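Local coordinates for KaiC-like domain-containing protein (Pyrococcus horikoshii, PDB 2EKD) that is of unknown function but belongs to a family placed in the P-loop NTPase clan and packs as a six-chain assembly, at residues Val20-Thr25 with Phe154-Val159; Asp50-Phe55 with Pro117-His122; Ala28-Tyr33 with Thr57-Ala62; Gly185-Lys190 with Gly198-Pro203; Asn135-Val140 with Asp169-Val174. All coordinates share one frame; numbering follows the deposited sequence.

Contact 1 (Val20-Thr25 with Phe154-Val159)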
# COMPACT_ATOMS: atom_id res chain seq x y z
N VAL F 20 -25.29 -4.29 10.18
CA VAL F 20 -25.57 -2.86 10.18
C VAL F 20 -24.22 -2.14 10.16
O VAL F 20 -23.54 -2.02 11.18
CB VAL F 20 -26.36 -2.44 11.44
CG1 VAL F 20 -26.63 -0.93 11.42
CG2 VAL F 20 -27.67 -3.22 11.52
N GLU F 21 -23.84 -1.66 8.97
CA GLU F 21 -22.57 -0.97 8.80
C GLU F 21 -22.70 0.52 9.05
O GLU F 21 -23.61 1.19 8.55
CB GLU F 21 -22.03 -1.24 7.39
CG GLU F 21 -21.92 -2.72 7.09
CD GLU F 21 -21.39 -3.03 5.70
OE1 GLU F 21 -21.53 -2.20 4.78
OE2 GLU F 21 -20.85 -4.14 5.53
N TYR F 22 -21.77 1.06 9.84
CA TYR F 22 -21.79 2.48 10.15
C TYR F 22 -20.37 3.01 10.26
O TYR F 22 -19.41 2.25 10.10
CB TYR F 22 -22.57 2.71 11.46
CG TYR F 22 -21.90 2.18 12.71
CD1 TYR F 22 -20.99 2.97 13.43
CD2 TYR F 22 -22.16 0.89 13.18
CE1 TYR F 22 -20.38 2.49 14.59
CE2 TYR F 22 -21.55 0.41 14.34
CZ TYR F 22 -20.66 1.21 15.03
OH TYR F 22 -20.04 0.74 16.18
N SER F 23 -20.24 4.31 10.50
CA SER F 23 -18.93 4.96 10.67
C SER F 23 -18.99 5.84 11.91
O SER F 23 -20.06 6.06 12.47
CB SER F 23 -18.59 5.82 9.45
OG SER F 23 -19.44 6.96 9.39
N GLY F 24 -17.84 6.38 12.31
CA GLY F 24 -17.79 7.24 13.48
C GLY F 24 -18.70 8.46 13.40
O GLY F 24 -19.13 8.97 14.44
N THR F 25 -19.00 8.94 12.20
CA THR F 25 -19.88 10.10 12.05
C THR F 25 -21.34 9.73 11.81
O THR F 25 -22.18 10.60 11.61
CB THR F 25 -19.43 11.02 10.88
OG1 THR F 25 -19.46 10.28 9.66
CG2 THR F 25 -18.02 11.55 11.12
N PHE F 154 -24.16 -4.42 14.68
CA PHE F 154 -23.73 -3.05 14.42
C PHE F 154 -22.21 -3.07 14.33
O PHE F 154 -21.53 -3.32 15.32
CB PHE F 154 -24.13 -2.12 15.56
CG PHE F 154 -25.56 -1.69 15.54
CD1 PHE F 154 -26.59 -2.60 15.74
CD2 PHE F 154 -25.89 -0.35 15.35
CE1 PHE F 154 -27.92 -2.19 15.75
CE2 PHE F 154 -27.22 0.08 15.37
CZ PHE F 154 -28.24 -0.85 15.57
N VAL F 155 -21.66 -2.82 13.14
CA VAL F 155 -20.22 -2.82 12.98
C VAL F 155 -19.70 -1.54 12.34
O VAL F 155 -20.32 -1.00 11.42
CB VAL F 155 -19.74 -4.01 12.11
CG1 VAL F 155 -20.27 -5.33 12.68
CG2 VAL F 155 -20.19 -3.82 10.67
N ASN F 156 -18.58 -1.05 12.85
CA ASN F 156 -17.95 0.14 12.30
C ASN F 156 -17.19 -0.42 11.09
O ASN F 156 -16.13 -1.01 11.24
CB ASN F 156 -16.99 0.76 13.30
CG ASN F 156 -16.39 2.05 12.79
OD1 ASN F 156 -15.95 2.12 11.65
ND2 ASN F 156 -16.37 3.07 13.65
N ARG F 157 -17.77 -0.24 9.91
CA ARG F 157 -17.22 -0.75 8.65
C ARG F 157 -15.75 -0.43 8.37
O ARG F 157 -14.98 -1.33 8.04
CB ARG F 157 -18.08 -0.23 7.49
CG ARG F 157 -17.64 -0.76 6.13
CD ARG F 157 -18.30 -0.00 5.00
NE ARG F 157 -18.17 -0.72 3.74
CZ ARG F 157 -17.02 -0.94 3.11
NH1 ARG F 157 -15.88 -0.48 3.61
NH2 ARG F 157 -17.02 -1.62 1.97
N ASN F 158 -15.37 0.83 8.50
CA ASN F 158 -14.00 1.25 8.25
C ASN F 158 -12.97 0.55 9.13
O ASN F 158 -11.87 0.25 8.68
CB ASN F 158 -13.86 2.77 8.41
CG ASN F 158 -14.65 3.54 7.38
OD1 ASN F 158 -14.85 3.07 6.26
ND2 ASN F 158 -15.09 4.74 7.74
N VAL F 159 -13.33 0.32 10.38
CA VAL F 159 -12.44 -0.37 11.30
C VAL F 159 -12.13 -1.77 10.78
O VAL F 159 -10.99 -2.21 10.81
CB VAL F 159 -13.06 -0.47 12.71
CG1 VAL F 159 -12.27 -1.44 13.56
CG2 VAL F 159 -13.08 0.90 13.36
O HOH W 1 -21.18 -1.81 17.51
O HOH W 2 -17.24 2.82 8.76
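Tyr-22 and Val-155 lie on adjoining parallel strands. Val-155 N donates to Val-20 O, and Val-155 O accepts from Tyr-22 N at 3.0 Å. Tyr-22 O receives Arg-157 N at the start of helix 157-163 and takes a further hydrogen from a water at 2.6 Å, which also donates to Asn-156 OD1 and accepts from Asn-158 N. Asn-156 is the N-cap of that helix, OD1 accepting a weak capping bond from Val-159 N at 3.4 Å; Asn-158 ND2 bonds Asp-169 of the second subunit. With CG between the backbone N and the carbonyl carbon (chi1 68°), the Tyr-22 ring has Asn-156 N 3.6 Å above its plane, toward the rim. Its OH accepts from a second water, shared with Phe-154 O, and also bonds Glu-173 of the second subunit, whose other carboxylate oxygen meets Asn-156 ND2. A phenylalanine in place of Tyr-22 would probably leave that glutamate and the second water each without one partner. Glu-21 OE1 makes a long salt bridge to Arg-157 NE, 3.8 Å, and a stronger one to Lys-189 NZ. Strand 17-22 lies between 149-156 and 177-182; helix 29-37 covers Val-20 and Phe-154, helix 165-174 the Glu-21 face.

Contact 2 (Asp50-Phe55 with Pro117-His122)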
# COMPACT_ATOMS: atom_id res chain seq x y z
N ASP F 50 -17.89 -3.89 26.36
CA ASP F 50 -18.51 -2.65 26.83
C ASP F 50 -18.96 -1.64 25.77
O ASP F 50 -19.02 -0.44 26.04
CB ASP F 50 -17.58 -1.92 27.81
CG ASP F 50 -17.28 -2.75 29.06
OD1 ASP F 50 -18.19 -3.48 29.53
OD2 ASP F 50 -16.15 -2.66 29.57
N THR F 51 -19.28 -2.13 24.57
CA THR F 51 -19.73 -1.23 23.52
C THR F 51 -21.12 -0.66 23.84
O THR F 51 -21.44 0.47 23.47
CB THR F 51 -19.76 -1.95 22.15
OG1 THR F 51 -18.45 -2.47 21.88
CG2 THR F 51 -20.16 -0.99 21.03
N TYR F 52 -21.94 -1.44 24.55
CA TYR F 52 -23.28 -0.98 24.91
C TYR F 52 -23.16 0.26 25.81
O TYR F 52 -23.89 1.24 25.63
CB TYR F 52 -24.05 -2.10 25.61
CG TYR F 52 -25.53 -1.82 25.78
CD1 TYR F 52 -26.25 -1.13 24.80
CD2 TYR F 52 -26.23 -2.29 26.90
CE1 TYR F 52 -27.62 -0.94 24.92
CE2 TYR F 52 -27.61 -2.10 27.03
CZ TYR F 52 -28.30 -1.42 26.03
OH TYR F 52 -29.66 -1.26 26.13
N TYR F 53 -22.23 0.21 26.75
CA TYR F 53 -22.00 1.35 27.64
C TYR F 53 -21.69 2.61 26.82
O TYR F 53 -22.18 3.70 27.13
CB TYR F 53 -20.83 1.06 28.59
CG TYR F 53 -20.35 2.27 29.36
CD1 TYR F 53 -21.09 2.78 30.43
CD2 TYR F 53 -19.20 2.95 28.97
CE1 TYR F 53 -20.69 3.94 31.10
CE2 TYR F 53 -18.78 4.11 29.63
CZ TYR F 53 -19.54 4.61 30.69
OH TYR F 53 -19.17 5.79 31.30
N GLU F 54 -20.87 2.47 25.78
CA GLU F 54 -20.50 3.61 24.93
C GLU F 54 -21.72 4.17 24.18
O GLU F 54 -21.89 5.39 24.10
CB GLU F 54 -19.40 3.22 23.93
CG GLU F 54 -18.20 2.53 24.57
CD GLU F 54 -17.09 2.18 23.58
OE1 GLU F 54 -17.39 1.85 22.42
OE2 GLU F 54 -15.91 2.23 23.98
N PHE F 55 -22.55 3.29 23.64
CA PHE F 55 -23.76 3.73 22.93
C PHE F 55 -24.70 4.42 23.91
O PHE F 55 -25.28 5.47 23.62
CB PHE F 55 -24.50 2.54 22.29
CG PHE F 55 -24.00 2.16 20.92
CD1 PHE F 55 -22.65 1.90 20.70
CD2 PHE F 55 -24.88 2.05 19.86
CE1 PHE F 55 -22.20 1.52 19.43
CE2 PHE F 55 -24.44 1.68 18.59
CZ PHE F 55 -23.09 1.42 18.38
N PRO F 117 -29.77 -7.13 19.07
CA PRO F 117 -28.71 -6.23 18.60
C PRO F 117 -27.38 -6.70 19.17
O PRO F 117 -27.25 -6.90 20.38
CB PRO F 117 -29.11 -4.87 19.18
CG PRO F 117 -30.62 -5.00 19.36
CD PRO F 117 -30.74 -6.39 19.90
N VAL F 118 -26.39 -6.90 18.30
CA VAL F 118 -25.06 -7.33 18.72
C VAL F 118 -24.13 -6.14 18.48
O VAL F 118 -23.99 -5.68 17.34
CB VAL F 118 -24.57 -8.53 17.89
CG1 VAL F 118 -23.18 -8.95 18.35
CG2 VAL F 118 -25.55 -9.69 18.02
N LEU F 119 -23.51 -5.65 19.54
CA LEU F 119 -22.64 -4.49 19.44
C LEU F 119 -21.16 -4.77 19.72
O LEU F 119 -20.82 -5.59 20.58
CB LEU F 119 -23.13 -3.40 20.40
CG LEU F 119 -24.64 -3.10 20.45
CD1 LEU F 119 -24.92 -2.06 21.53
CD2 LEU F 119 -25.12 -2.59 19.09
N GLY F 120 -20.29 -4.08 18.98
CA GLY F 120 -18.86 -4.21 19.17
C GLY F 120 -18.08 -5.29 18.45
O GLY F 120 -16.91 -5.51 18.80
N LEU F 121 -18.66 -5.95 17.46
CA LEU F 121 -17.95 -7.02 16.75
C LEU F 121 -16.62 -6.58 16.12
O LEU F 121 -15.64 -7.34 16.12
CB LEU F 121 -18.82 -7.63 15.66
CG LEU F 121 -18.26 -8.95 15.10
CD1 LEU F 121 -18.48 -10.04 16.15
CD2 LEU F 121 -18.95 -9.34 13.80
N HIS F 122 -16.59 -5.37 15.56
CA HIS F 122 -15.37 -4.86 14.92
C HIS F 122 -14.17 -4.84 15.88
O HIS F 122 -13.02 -4.92 15.45
CB HIS F 122 -15.59 -3.46 14.35
CG HIS F 122 -16.16 -2.49 15.34
ND1 HIS F 122 -17.52 -2.35 15.56
CD2 HIS F 122 -15.56 -1.62 16.19
CE1 HIS F 122 -17.72 -1.45 16.50
NE2 HIS F 122 -16.55 -0.99 16.90
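First torsions bring Thr-51 and Leu-119 together: Thr-51 sets OG1 anti to its carbonyl carbon (chi1 -57°) with CG2 anti to the backbone N, and Leu-119 likewise holds CG anti to its carbonyl carbon (chi1 -45°). The Thr-51 methyl CG2 consequently rests 3.9 Å from Leu-119 CB and 3.7 Å from Gly-120 N, while OG1 comes to 3.2 Å from Gly-120 CA. A CB on Gly-120 would collide with that hydroxyl, and the positive phi there (87°) would also press it against the preceding carbonyl oxygen. OG1 itself is hydrogen-bonded to Ile-48 O and Lys-123 NZ. An alanine at Thr-51 would probably leave both without this partner and open a gap beside Leu-119 CB. Further out, Leu-119 CD1 touches Tyr-52 CD1 at 3.7 Å and also lies over one face of the Phe-55 ring, whose CE2 is 4.4 Å from Leu-119 CD2. No hydrogen bond crosses between 50-55 and 117-122, so the join is one of close packing. Helix 51-61 starts just after strand 44-48 and packs across the C-terminal end of its neighbour 114-119, as in the parallel alpha/beta folds of the P-loop NTPase clan, to which this family is assigned.

Contact 3 (Ala28-Tyr33 with Thr57-Ala62)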
# COMPACT_ATOMS: atom_id res chain seq x y z
N ALA F 28 -24.62 5.95 14.98
CA ALA F 28 -25.37 4.69 14.94
C ALA F 28 -26.19 4.43 16.20
O ALA F 28 -27.14 3.66 16.18
CB ALA F 28 -24.40 3.53 14.69
N GLU F 29 -25.81 5.07 17.31
CA GLU F 29 -26.55 4.88 18.55
C GLU F 29 -28.03 5.27 18.38
O GLU F 29 -28.91 4.68 19.02
CB GLU F 29 -25.92 5.71 19.68
CG GLU F 29 -25.88 7.20 19.39
CD GLU F 29 -24.51 7.67 18.89
OE1 GLU F 29 -23.77 6.86 18.29
OE2 GLU F 29 -24.19 8.86 19.10
N LEU F 30 -28.30 6.24 17.50
CA LEU F 30 -29.68 6.69 17.26
C LEU F 30 -30.53 5.55 16.69
O LEU F 30 -31.70 5.41 17.05
CB LEU F 30 -29.72 7.87 16.28
CG LEU F 30 -29.03 9.19 16.65
CD1 LEU F 30 -29.39 10.26 15.62
CD2 LEU F 30 -29.47 9.63 18.04
N LEU F 31 -29.95 4.75 15.81
CA LEU F 31 -30.66 3.63 15.21
C LEU F 31 -30.87 2.54 16.25
O LEU F 31 -31.89 1.84 16.25
CB LEU F 31 -29.88 3.05 14.03
CG LEU F 31 -30.60 1.88 13.34
CD1 LEU F 31 -31.94 2.35 12.78
CD2 LEU F 31 -29.72 1.31 12.22
N LEU F 32 -29.90 2.41 17.15
CA LEU F 32 -29.99 1.42 18.21
C LEU F 32 -31.13 1.81 19.14
O LEU F 32 -31.95 0.98 19.52
CB LEU F 32 -28.71 1.36 19.03
CG LEU F 32 -28.91 0.47 20.27
CD1 LEU F 32 -29.03 -0.99 19.81
CD2 LEU F 32 -27.78 0.65 21.26
N TYR F 33 -31.17 3.09 19.52
CA TYR F 33 -32.22 3.58 20.41
C TYR F 33 -33.57 3.30 19.77
O TYR F 33 -34.50 2.86 20.44
CB TYR F 33 -32.07 5.08 20.64
CG TYR F 33 -33.05 5.60 21.68
CD1 TYR F 33 -32.82 5.39 23.03
CD2 TYR F 33 -34.22 6.27 21.29
CE1 TYR F 33 -33.73 5.82 23.99
CE2 TYR F 33 -35.14 6.70 22.25
CZ TYR F 33 -34.89 6.48 23.59
OH TYR F 33 -35.79 6.90 24.55
N THR F 57 -23.97 5.89 26.85
CA THR F 57 -23.42 7.18 27.28
C THR F 57 -23.65 8.30 26.27
O THR F 57 -23.99 9.42 26.64
CB THR F 57 -21.90 7.06 27.55
OG1 THR F 57 -21.67 6.17 28.66
CG2 THR F 57 -21.30 8.42 27.88
N ARG F 58 -23.45 8.01 24.99
CA ARG F 58 -23.62 9.01 23.95
C ARG F 58 -25.07 9.45 23.85
O ARG F 58 -25.36 10.63 23.65
CB ARG F 58 -23.15 8.46 22.60
CG ARG F 58 -21.90 9.14 22.05
CD ARG F 58 -20.91 8.15 21.46
NE ARG F 58 -21.51 7.25 20.47
CZ ARG F 58 -21.16 5.98 20.34
NH1 ARG F 58 -20.22 5.47 21.13
NH2 ARG F 58 -21.74 5.21 19.43
N LEU F 59 -25.98 8.49 23.99
CA LEU F 59 -27.41 8.78 23.93
C LEU F 59 -27.81 9.60 25.15
O LEU F 59 -28.60 10.54 25.05
CB LEU F 59 -28.20 7.47 23.90
CG LEU F 59 -28.10 6.71 22.57
CD1 LEU F 59 -28.68 5.31 22.70
CD2 LEU F 59 -28.85 7.50 21.49
N LYS F 60 -27.24 9.24 26.30
CA LYS F 60 -27.52 9.93 27.56
C LYS F 60 -27.10 11.39 27.50
O LYS F 60 -27.88 12.27 27.86
CB LYS F 60 -26.79 9.22 28.71
CG LYS F 60 -27.25 9.61 30.11
CD LYS F 60 -26.65 8.64 31.12
CE LYS F 60 -27.19 8.85 32.53
NZ LYS F 60 -26.53 9.98 33.22
N VAL F 61 -25.88 11.66 27.04
CA VAL F 61 -25.42 13.05 26.94
C VAL F 61 -26.23 13.79 25.88
O VAL F 61 -26.38 15.01 25.95
CB VAL F 61 -23.92 13.14 26.56
CG1 VAL F 61 -23.10 12.23 27.45
CG2 VAL F 61 -23.71 12.80 25.10
N ALA F 62 -26.76 13.04 24.91
CA ALA F 62 -27.56 13.64 23.84
C ALA F 62 -28.94 14.07 24.33
O ALA F 62 -29.66 14.76 23.62
CB ALA F 62 -27.70 12.64 22.67
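Arg-58 and Leu-59 carry the meeting of two helices whose segments 29-33 and 57-61 cross almost perpendicularly, at -88° with axes 10.2 Å apart. Helix 29-37 belongs to the beta-alpha-beta crossover from strand 17-22 to strand 44-48, which two other strands separate in the sheet. Arg-58 comes first along the second segment. Its chain bends at chi2 and chi3, and the guanidinium presents its edge to Glu-29 OE1 in a salt bridge: OE1 lies in the guanidinium plane and accepts from NH2 at 2.9 Å and, weakly, from NE at 3.2 Å. The NH2 group meets the carboxylate from above, 53° out of its plane. Both residues are buried, and the pairing is likely to offset the cost of burying two charges; Phe-55 adds a cation-pi contact to the arginine, and Val-174 of the second subunit packs on it.

Leu-59, next in sequence, fits between the side chains of the first helix. Glu-29 CG comes to 3.6 Å from its CD2 as the two chains slide past each other in opposite directions, so the aliphatic part of the glutamate is packing surface while its carboxylate serves the arginine. Leu-30 CD2 touches the same methyl at 4.1 Å, and Phe-64 adjoins both leucines. The other branch of Leu-59, CD1, faces Glu-29 O at 3.7 Å and stands 4.0 Å from Tyr-33 CB.

Contact 4 (Gly185-Lys190 with Gly198-Pro203)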
# COMPACT_ATOMS: atom_id res chain seq x y z
N GLY F 185 -29.80 8.47 4.57
CA GLY F 185 -30.63 7.36 4.99
C GLY F 185 -29.91 6.02 5.05
O GLY F 185 -28.69 5.94 4.89
N ILE F 186 -30.67 4.96 5.27
CA ILE F 186 -30.11 3.63 5.37
C ILE F 186 -30.21 2.89 4.04
O ILE F 186 -31.31 2.69 3.51
CB ILE F 186 -30.84 2.82 6.47
CG1 ILE F 186 -30.75 3.58 7.80
CG2 ILE F 186 -30.23 1.44 6.60
CD1 ILE F 186 -31.64 3.02 8.87
N ILE F 187 -29.07 2.49 3.50
CA ILE F 187 -29.06 1.76 2.24
C ILE F 187 -29.15 0.27 2.50
O ILE F 187 -28.45 -0.26 3.37
CB ILE F 187 -27.78 2.01 1.43
CG1 ILE F 187 -27.62 3.49 1.11
CG2 ILE F 187 -27.82 1.19 0.14
CD1 ILE F 187 -26.35 3.82 0.34
N ILE F 188 -30.01 -0.40 1.76
CA ILE F 188 -30.17 -1.84 1.88
C ILE F 188 -29.30 -2.45 0.79
O ILE F 188 -29.76 -2.66 -0.33
CB ILE F 188 -31.63 -2.25 1.67
CG1 ILE F 188 -32.50 -1.58 2.74
CG2 ILE F 188 -31.76 -3.78 1.74
CD1 ILE F 188 -33.98 -1.80 2.60
N LYS F 189 -28.04 -2.70 1.13
CA LYS F 189 -27.08 -3.28 0.19
C LYS F 189 -27.41 -4.72 -0.20
O LYS F 189 -27.07 -5.16 -1.29
CB LYS F 189 -25.66 -3.24 0.77
CG LYS F 189 -25.02 -1.87 0.82
CD LYS F 189 -23.73 -1.88 1.64
CE LYS F 189 -22.71 -2.87 1.09
NZ LYS F 189 -21.43 -2.86 1.87
N LYS F 190 -28.03 -5.45 0.72
CA LYS F 190 -28.37 -6.85 0.45
C LYS F 190 -29.63 -7.22 1.21
O LYS F 190 -29.89 -6.69 2.30
CB LYS F 190 -27.22 -7.79 0.84
CG LYS F 190 -27.45 -9.23 0.39
CD LYS F 190 -26.22 -10.14 0.53
CE LYS F 190 -25.98 -10.57 1.97
NZ LYS F 190 -25.02 -11.72 2.05
N GLY F 198 -31.31 -2.69 -2.62
CA GLY F 198 -30.86 -1.51 -3.32
C GLY F 198 -31.63 -0.25 -2.96
O GLY F 198 -31.25 0.85 -3.34
N LYS F 199 -32.72 -0.41 -2.22
CA LYS F 199 -33.53 0.73 -1.82
C LYS F 199 -32.95 1.40 -0.57
O LYS F 199 -32.22 0.77 0.21
CB LYS F 199 -34.97 0.30 -1.52
CG LYS F 199 -35.67 -0.38 -2.68
CD LYS F 199 -35.66 0.48 -3.93
CE LYS F 199 -36.48 -0.16 -5.04
NZ LYS F 199 -37.91 -0.30 -4.63
N ILE F 200 -33.29 2.66 -0.40
CA ILE F 200 -32.83 3.43 0.75
C ILE F 200 -34.07 3.82 1.54
O ILE F 200 -35.07 4.25 0.97
CB ILE F 200 -32.09 4.70 0.30
CG1 ILE F 200 -30.81 4.31 -0.44
CG2 ILE F 200 -31.80 5.60 1.51
CD1 ILE F 200 -30.02 5.49 -0.97
N VAL F 201 -34.00 3.65 2.86
CA VAL F 201 -35.12 4.00 3.71
C VAL F 201 -34.65 4.96 4.80
O VAL F 201 -33.46 5.08 5.06
CB VAL F 201 -35.77 2.74 4.37
CG1 VAL F 201 -36.49 1.91 3.30
CG2 VAL F 201 -34.70 1.90 5.06
N SER F 202 -35.60 5.67 5.41
CA SER F 202 -35.31 6.61 6.49
C SER F 202 -36.30 6.35 7.63
O SER F 202 -37.16 7.17 7.92
CB SER F 202 -35.43 8.05 6.00
OG SER F 202 -34.35 8.39 5.15
N PRO F 203 -36.18 5.19 8.29
CA PRO F 203 -37.07 4.82 9.39
C PRO F 203 -37.14 5.77 10.58
O PRO F 203 -38.14 5.80 11.29
CB PRO F 203 -36.58 3.43 9.77
CG PRO F 203 -35.12 3.49 9.45
CD PRO F 203 -35.12 4.19 8.11
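Ile-186 and Val-201 form a hydrogen-bonded pair in an antiparallel hairpin at the edge of the sheet. Ile-186 N reaches Val-201 O at 2.8 Å, and Val-201 N returns to Ile-186 O at 2.9 Å. Further bonds run from Ile-188 N to Lys-199 O and from Gly-198 N to Ile-188 O. Traced outward, the Ile-186 side chain begins with CB, 3.7 Å from Val-201 O and 4.2 Å from Val-201 CG2. Next, CG1, anti to the carbonyl carbon (chi1 -56°), passes the same oxygen at 4.1 Å. The Ile-186 and Pro-203 side chains cross at about a right angle, and the tip, CD1, touches Pro-203 CG at 3.6 Å; Leu-31 of helix 29-37 also packs on it. On the other face of the sheet Ile-187 and Ile-200 lie side by side, pointing the same way, with their CG1 atoms 3.6 Å apart.

Glycine is needed at Gly-185, where a CB would clash with Val-201 O and Ser-202 OG. Beyond the pairing, Lys-189 and Lys-190 form a classic beta bulge opposite Ile-178, and Lys-190 NZ bonds Gly-24 O of the third subunit. Between 185-190 and 198-203 every hydrogen bond is backbone to backbone and the side chains add mainly apolar contact, which implies that strand pairing sets the alignment and the isoleucines, with Val-201 and Pro-203, supply much of the packing.

Contact 5 (Asn135-Val140 with Asp169-Val174)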
# COMPACT_ATOMS: atom_id res chain seq x y z
N ASN F 135 -12.36 -17.00 12.80
CA ASN F 135 -13.16 -17.65 13.84
C ASN F 135 -14.31 -16.73 14.26
O ASN F 135 -15.39 -17.20 14.59
CB ASN F 135 -12.30 -18.03 15.05
CG ASN F 135 -11.38 -19.20 14.75
OD1 ASN F 135 -11.78 -20.14 14.07
ND2 ASN F 135 -10.16 -19.15 15.28
N VAL F 136 -14.06 -15.42 14.24
CA VAL F 136 -15.10 -14.47 14.60
C VAL F 136 -16.22 -14.56 13.56
O VAL F 136 -17.41 -14.59 13.91
CB VAL F 136 -14.57 -13.01 14.62
CG1 VAL F 136 -15.73 -12.04 14.77
CG2 VAL F 136 -13.58 -12.84 15.78
N VAL F 137 -15.84 -14.63 12.29
CA VAL F 137 -16.83 -14.74 11.23
C VAL F 137 -17.63 -16.04 11.38
O VAL F 137 -18.85 -16.04 11.19
CB VAL F 137 -16.17 -14.68 9.84
CG1 VAL F 137 -17.22 -14.93 8.74
CG2 VAL F 137 -15.53 -13.31 9.63
N LYS F 138 -16.96 -17.14 11.72
CA LYS F 138 -17.65 -18.43 11.89
C LYS F 138 -18.68 -18.28 13.00
O LYS F 138 -19.77 -18.84 12.94
CB LYS F 138 -16.67 -19.55 12.26
CG LYS F 138 -15.58 -19.81 11.25
CD LYS F 138 -14.97 -21.21 11.42
CE LYS F 138 -14.40 -21.42 12.81
NZ LYS F 138 -14.02 -22.85 13.03
N MSE F 139 -18.31 -17.52 14.02
CA MSE F 139 -19.19 -17.27 15.15
C MSE F 139 -20.47 -16.61 14.65
O MSE F 139 -21.56 -16.88 15.16
CB MSE F 139 -18.46 -16.38 16.17
CG MSE F 139 -19.33 -15.76 17.25
SE MSE F 139 -18.38 -15.10 18.66
CE MSE F 139 -17.00 -14.31 17.84
N VAL F 140 -20.35 -15.75 13.65
CA VAL F 140 -21.53 -15.09 13.10
C VAL F 140 -22.33 -16.03 12.20
O VAL F 140 -23.55 -16.08 12.29
CB VAL F 140 -21.16 -13.82 12.29
CG1 VAL F 140 -22.41 -13.22 11.66
CG2 VAL F 140 -20.48 -12.79 13.20
N ASP F 169 -15.43 -8.69 3.58
CA ASP F 169 -16.12 -9.39 2.50
C ASP F 169 -16.68 -10.73 2.96
O ASP F 169 -17.75 -11.15 2.52
CB ASP F 169 -15.17 -9.60 1.32
CG ASP F 169 -14.99 -8.35 0.48
OD1 ASP F 169 -15.96 -7.96 -0.22
OD2 ASP F 169 -13.89 -7.76 0.52
N LEU F 170 -15.94 -11.43 3.82
CA LEU F 170 -16.40 -12.71 4.33
C LEU F 170 -17.63 -12.49 5.20
O LEU F 170 -18.58 -13.26 5.14
CB LEU F 170 -15.31 -13.38 5.16
CG LEU F 170 -14.39 -14.44 4.56
CD1 LEU F 170 -13.81 -15.24 5.72
CD2 LEU F 170 -15.15 -15.37 3.62
N LEU F 171 -17.59 -11.44 6.02
CA LEU F 171 -18.69 -11.11 6.92
C LEU F 171 -19.96 -10.77 6.14
O LEU F 171 -21.05 -11.23 6.49
CB LEU F 171 -18.31 -9.90 7.79
CG LEU F 171 -18.46 -9.98 9.30
CD1 LEU F 171 -18.28 -8.58 9.87
CD2 LEU F 171 -19.82 -10.54 9.69
N GLU F 172 -19.82 -9.94 5.11
CA GLU F 172 -20.97 -9.54 4.30
C GLU F 172 -21.55 -10.75 3.58
O GLU F 172 -22.74 -10.79 3.28
CB GLU F 172 -20.56 -8.46 3.28
CG GLU F 172 -19.99 -7.19 3.92
CD GLU F 172 -19.90 -6.02 2.95
OE1 GLU F 172 -19.50 -6.22 1.79
OE2 GLU F 172 -20.21 -4.89 3.36
N GLU F 173 -20.70 -11.75 3.33
CA GLU F 173 -21.14 -12.96 2.65
C GLU F 173 -22.04 -13.86 3.51
O GLU F 173 -23.07 -14.34 3.03
CB GLU F 173 -19.92 -13.78 2.20
CG GLU F 173 -20.27 -14.99 1.35
CD GLU F 173 -19.07 -15.87 1.00
OE1 GLU F 173 -17.98 -15.33 0.70
OE2 GLU F 173 -19.23 -17.11 1.00
N VAL F 174 -21.66 -14.08 4.76
CA VAL F 174 -22.42 -14.95 5.64
C VAL F 174 -23.74 -14.42 6.18
O VAL F 174 -24.59 -15.21 6.60
CB VAL F 174 -21.56 -15.43 6.83
CG1 VAL F 174 -20.30 -16.12 6.32
CG2 VAL F 174 -21.21 -14.25 7.73
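Val-137 and Val-174 touch through their methyls, Val-137 CG1 standing 4.1 Å from Val-174 CG1 and 4.2 Å from Val-174 CG2, the two side chains meeting at a slant. Val-137 holds CG1 anti to its backbone N (chi1 175°), and that methyl also lies 4.3 Å from Leu-170 CB, while CG2 approaches Leu-171 CG. One turn later Val-140 CG1 comes to 4.2 Å from Leu-171 CD2 and from Val-174 CG2. These five aliphatic residues, all buried, make up the interface, and no hydrogen bond crosses it.

Around this first shell, Leu-121 of helix 121-127 packs on Val-136, Val-140 and Leu-171, so one side chain bears on both helices. On the sheet side Val-140 rests on Thr-17 of strand 17-22, while Glu-172 packs on Leu-19 and makes a salt bridge to Lys-189. Asp-169 binds Lys-162 of the third subunit, which Glu-173 also faces. Polar groups thus hold the second helix both to its own sheet and to a neighbouring chain, while its valine and leucine side chains meet the first helix. The axes of segments 135-140 and 169-174 run nearly parallel, 12° apart and 9.7 Å from each other. Such side-by-side helices against one face of a parallel sheet are the outer layer of a three-layer alpha/beta/alpha fold.

Overall arrangement
Contacts 1, 2 and 4 lie on one mixed sheet. Contacts 1 and 2, with centres 11 Å apart, share its parallel core through the neighbouring strands 149-156 and 114-119, while contact 4 forms its edge. Contact 3 shares helix 51-61 with contact 2; along the chain both are nested within the loop closed by contact 1. Contact 3 and contact 5 lie on opposite sides of the chain's centre, about 26 Å between centres, consistent with helical layers flanking the sheet. Contact 4 follows the others and joins contact 5 through lysine bonds to Glu-172. The second subunit reaches contacts 1, 2 and 3, the third contacts 4 and 5, so subunit interfaces border these packing contacts.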